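Local coordinates for protein probable glutathione S-transferase 5 (Caenorhabditis elegans, PDB 1ZL9) that conjugates reduced glutathione to a wide range of hydrophobic electrophiles and may help detoxify reactive oxygen species produced during bacterial infection, at residues 130-142 with 169-182. Residues are numbered along the deposited sequence; the frame is centred on the assembly and turned at random.
Sequences AFEKFYGFLVNFL and LIAKGGDFSKFPEL
Helix 119-145 packs against the loop between helices 157-171 and 180-191, with the adjoining helix ends, and the backbones come nearest at Val139 and Glu181, their CA atoms 6.8 Å apart. This is partly buried structural packing in the all-helical C-terminal domain of the glutathione transferase fold, away from the glutathione site, built round an aromatic cluster of Phe131, Tyr135, Phe176 and Phe179. A Schellman motif with Gly173 at C' ends helix 157-171; a type I turn from Phe176 to Phe179 then leads to Phe179 as N-cap of helix 180-191. One face of the Phe179 ring packs on Tyr135 CB, which stands 3.5 Å from the ring centroid, almost on the normal, in a CH-pi contact. Phe179 also turns an offset edge to the face of Phe131, planes at 88°, while Phe131 points its own edge, offset and more tilted, at the face of Phe176. With CG anti to the backbone N (chi1 171°), Phe131 reaches across to Leu169, its CE1 3.6 Å from Leu169 CD1. Tyr135 OH is hydrogen-bonded to Ser166 on helix 157-171. At the surface Lys178 NZ makes a salt bridge with Glu132 OE1 (3.3 Å), its hydrogen bond weak. Farther along, Leu182 enters as a knob between Tyr135, Leu138, Val139 and Leu142: its CG rests 3.5 Å from Tyr135 CD2, CD1 meets Leu138, and CD2 lies 3.6 Å from Val139 CG2.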
# COMPACT_ATOMS: atom_id res chain seq x y z
N ALA A 130 18.71 3.38 -2.13
CA ALA A 130 17.35 2.85 -2.20
C ALA A 130 17.12 1.87 -3.38
O ALA A 130 16.48 0.79 -3.26
CB ALA A 130 16.37 3.98 -2.27
N PHE A 131 17.59 2.33 -4.52
CA PHE A 131 17.52 1.65 -5.78
C PHE A 131 18.24 0.33 -5.69
O PHE A 131 17.72 -0.65 -6.11
CB PHE A 131 18.17 2.50 -6.88
CG PHE A 131 18.34 1.80 -8.18
CD1 PHE A 131 17.24 1.59 -9.01
CD2 PHE A 131 19.61 1.38 -8.59
CE1 PHE A 131 17.40 0.93 -10.21
CE2 PHE A 131 19.80 0.73 -9.77
CZ PHE A 131 18.65 0.50 -10.61
N GLU A 132 19.44 0.33 -5.14
CA GLU A 132 20.24 -0.90 -5.08
C GLU A 132 19.62 -1.92 -4.11
O GLU A 132 19.59 -3.13 -4.37
CB GLU A 132 21.69 -0.55 -4.71
CG GLU A 132 22.31 0.16 -5.92
CD GLU A 132 23.80 0.49 -5.82
OE1 GLU A 132 24.42 0.18 -4.79
OE2 GLU A 132 24.32 1.07 -6.82
N LYS A 133 19.05 -1.45 -3.02
CA LYS A 133 18.38 -2.36 -2.11
C LYS A 133 17.15 -3.00 -2.78
O LYS A 133 16.98 -4.21 -2.75
CB LYS A 133 17.98 -1.59 -0.87
CG LYS A 133 17.06 -2.28 0.10
CD LYS A 133 16.95 -1.49 1.43
CE LYS A 133 15.53 -1.36 1.98
NZ LYS A 133 15.24 0.12 2.53
N PHE A 134 16.31 -2.18 -3.40
CA PHE A 134 15.07 -2.65 -3.90
C PHE A 134 15.26 -3.51 -5.13
O PHE A 134 14.62 -4.51 -5.26
CB PHE A 134 14.13 -1.45 -4.25
CG PHE A 134 12.83 -1.89 -4.87
CD1 PHE A 134 12.50 -1.53 -6.17
CD2 PHE A 134 11.99 -2.77 -4.16
CE1 PHE A 134 11.30 -1.96 -6.74
CE2 PHE A 134 10.76 -3.19 -4.74
CZ PHE A 134 10.48 -2.80 -6.06
N TYR A 135 16.17 -3.11 -6.03
CA TYR A 135 16.45 -3.89 -7.24
C TYR A 135 17.08 -5.26 -6.88
O TYR A 135 16.86 -6.24 -7.56
CB TYR A 135 17.23 -3.06 -8.25
CG TYR A 135 16.26 -2.31 -9.16
CD1 TYR A 135 15.40 -1.33 -8.63
CD2 TYR A 135 16.16 -2.63 -10.52
CE1 TYR A 135 14.41 -0.70 -9.43
CE2 TYR A 135 15.20 -2.04 -11.33
CZ TYR A 135 14.31 -1.05 -10.80
OH TYR A 135 13.37 -0.45 -11.63
N GLY A 136 17.76 -5.36 -5.77
CA GLY A 136 18.26 -6.67 -5.33
C GLY A 136 17.10 -7.56 -4.94
O GLY A 136 17.10 -8.75 -5.27
N PHE A 137 16.06 -6.98 -4.35
CA PHE A 137 14.89 -7.77 -4.06
C PHE A 137 14.17 -8.20 -5.38
O PHE A 137 13.66 -9.32 -5.48
CB PHE A 137 13.92 -7.02 -3.20
CG PHE A 137 14.43 -6.66 -1.84
CD1 PHE A 137 14.09 -5.46 -1.29
CD2 PHE A 137 15.16 -7.56 -1.08
CE1 PHE A 137 14.56 -5.12 0.04
CE2 PHE A 137 15.60 -7.22 0.23
CZ PHE A 137 15.29 -6.01 0.76
N LEU A 138 14.13 -7.31 -6.38
CA LEU A 138 13.50 -7.64 -7.65
C LEU A 138 14.21 -8.88 -8.26
O LEU A 138 13.58 -9.81 -8.76
CB LEU A 138 13.54 -6.48 -8.61
CG LEU A 138 12.60 -5.32 -8.20
CD1 LEU A 138 12.88 -4.18 -9.24
CD2 LEU A 138 11.18 -5.72 -8.29
N VAL A 139 15.54 -8.89 -8.18
CA VAL A 139 16.31 -10.02 -8.73
C VAL A 139 15.95 -11.33 -8.02
O VAL A 139 15.81 -12.36 -8.71
CB VAL A 139 17.81 -9.74 -8.67
CG1 VAL A 139 18.66 -11.01 -9.06
CG2 VAL A 139 18.17 -8.62 -9.55
N ASN A 140 15.79 -11.29 -6.70
CA ASN A 140 15.37 -12.43 -5.90
C ASN A 140 14.02 -12.97 -6.38
O ASN A 140 13.85 -14.20 -6.59
CB ASN A 140 15.19 -12.08 -4.41
CG ASN A 140 16.50 -11.77 -3.66
OD1 ASN A 140 17.60 -12.03 -4.16
ND2 ASN A 140 16.37 -11.13 -2.46
N PHE A 141 13.07 -12.07 -6.62
CA PHE A 141 11.77 -12.46 -7.19
C PHE A 141 11.90 -13.10 -8.60
O PHE A 141 11.25 -14.10 -8.88
CB PHE A 141 10.79 -11.29 -7.22
CG PHE A 141 9.98 -11.16 -5.97
CD1 PHE A 141 10.59 -10.84 -4.76
CD2 PHE A 141 8.66 -11.45 -5.99
CE1 PHE A 141 9.82 -10.76 -3.57
CE2 PHE A 141 7.86 -11.38 -4.81
CZ PHE A 141 8.47 -11.06 -3.59
N LEU A 142 12.67 -12.49 -9.49
CA LEU A 142 12.88 -13.05 -10.82
C LEU A 142 13.51 -14.47 -10.73
O LEU A 142 13.13 -15.36 -11.48
CB LEU A 142 13.76 -12.19 -11.68
CG LEU A 142 13.16 -10.86 -12.12
CD1 LEU A 142 14.23 -10.05 -12.81
CD2 LEU A 142 12.03 -11.09 -13.05
N LEU A 169 14.21 4.91 -16.02
CA LEU A 169 15.52 5.15 -15.41
C LEU A 169 16.57 4.93 -16.47
O LEU A 169 17.47 5.77 -16.60
CB LEU A 169 15.78 4.17 -14.28
CG LEU A 169 15.02 4.42 -13.01
CD1 LEU A 169 15.43 3.37 -12.01
CD2 LEU A 169 15.20 5.86 -12.46
N ILE A 170 16.43 3.85 -17.26
CA ILE A 170 17.42 3.60 -18.34
C ILE A 170 17.41 4.71 -19.42
O ILE A 170 18.48 5.19 -19.85
CB ILE A 170 17.18 2.19 -18.99
CG1 ILE A 170 17.50 1.09 -17.94
CG2 ILE A 170 18.00 2.04 -20.31
CD1 ILE A 170 16.96 -0.23 -18.29
N ALA A 171 16.22 5.04 -19.89
CA ALA A 171 16.05 6.11 -20.90
C ALA A 171 16.69 7.44 -20.49
O ALA A 171 17.28 8.12 -21.33
CB ALA A 171 14.60 6.34 -21.22
N LYS A 172 16.60 7.77 -19.20
CA LYS A 172 17.04 9.02 -18.68
C LYS A 172 18.50 8.99 -18.21
O LYS A 172 18.95 9.95 -17.60
CB LYS A 172 16.13 9.48 -17.55
CG LYS A 172 14.69 9.84 -17.99
CD LYS A 172 13.85 10.07 -16.75
CE LYS A 172 12.35 10.38 -17.04
NZ LYS A 172 12.18 11.33 -18.11
N GLY A 173 19.22 7.91 -18.51
CA GLY A 173 20.64 7.85 -18.31
C GLY A 173 21.08 6.98 -17.16
O GLY A 173 22.25 7.01 -16.81
N GLY A 174 20.19 6.21 -16.55
CA GLY A 174 20.53 5.39 -15.42
C GLY A 174 21.44 4.18 -15.75
O GLY A 174 21.43 3.70 -16.84
N ASP A 175 22.24 3.75 -14.78
CA ASP A 175 23.22 2.66 -14.97
C ASP A 175 22.67 1.42 -14.35
O ASP A 175 22.45 1.40 -13.14
CB ASP A 175 24.53 3.00 -14.26
CG ASP A 175 25.57 1.87 -14.36
OD1 ASP A 175 25.43 0.97 -15.24
OD2 ASP A 175 26.55 1.84 -13.57
N PHE A 176 22.36 0.45 -15.19
CA PHE A 176 21.88 -0.85 -14.80
C PHE A 176 22.93 -1.95 -14.79
O PHE A 176 22.60 -3.12 -14.78
CB PHE A 176 20.68 -1.26 -15.69
CG PHE A 176 19.36 -0.85 -15.10
CD1 PHE A 176 19.13 0.48 -14.80
CD2 PHE A 176 18.39 -1.74 -14.84
CE1 PHE A 176 17.89 0.90 -14.25
CE2 PHE A 176 17.17 -1.31 -14.29
CZ PHE A 176 16.98 -0.00 -13.99
N SER A 177 24.20 -1.55 -14.68
CA SER A 177 25.29 -2.51 -14.58
C SER A 177 25.10 -3.55 -13.50
O SER A 177 25.41 -4.72 -13.69
CB SER A 177 26.61 -1.78 -14.33
OG SER A 177 27.01 -1.18 -15.55
N LYS A 178 24.57 -3.18 -12.35
CA LYS A 178 24.39 -4.12 -11.27
C LYS A 178 23.15 -4.99 -11.44
O LYS A 178 22.97 -5.98 -10.73
CB LYS A 178 24.24 -3.36 -9.96
CG LYS A 178 25.47 -2.67 -9.54
CD LYS A 178 25.43 -2.29 -8.05
CE LYS A 178 26.64 -1.37 -7.68
NZ LYS A 178 26.85 -1.56 -6.22
N PHE A 179 22.27 -4.61 -12.36
CA PHE A 179 21.00 -5.34 -12.52
C PHE A 179 20.62 -5.61 -13.97
O PHE A 179 19.53 -5.21 -14.43
CB PHE A 179 19.88 -4.53 -11.84
CG PHE A 179 20.18 -4.22 -10.40
CD1 PHE A 179 20.55 -2.96 -10.01
CD2 PHE A 179 20.16 -5.24 -9.45
CE1 PHE A 179 20.88 -2.72 -8.68
CE2 PHE A 179 20.45 -4.98 -8.14
CZ PHE A 179 20.80 -3.71 -7.77
N PRO A 180 21.45 -6.40 -14.67
CA PRO A 180 21.16 -6.72 -16.08
C PRO A 180 19.83 -7.48 -16.20
O PRO A 180 19.15 -7.35 -17.22
CB PRO A 180 22.37 -7.60 -16.51
CG PRO A 180 23.01 -8.05 -15.23
CD PRO A 180 22.71 -7.00 -14.17
N GLU A 181 19.45 -8.22 -15.17
CA GLU A 181 18.22 -8.93 -15.12
C GLU A 181 17.00 -8.01 -15.28
O GLU A 181 16.01 -8.42 -15.89
CB GLU A 181 18.12 -9.69 -13.78
CG GLU A 181 19.29 -10.69 -13.53
CD GLU A 181 20.44 -10.07 -12.71
OE1 GLU A 181 20.58 -8.83 -12.63
OE2 GLU A 181 21.24 -10.83 -12.13
N LEU A 182 17.05 -6.81 -14.71
CA LEU A 182 15.90 -5.89 -14.72
C LEU A 182 15.84 -5.09 -16.00
O LEU A 182 14.75 -4.70 -16.44
CB LEU A 182 15.88 -4.97 -13.50
CG LEU A 182 15.21 -5.53 -12.28
CD1 LEU A 182 13.74 -5.89 -12.60
CD2 LEU A 182 15.98 -6.74 -11.67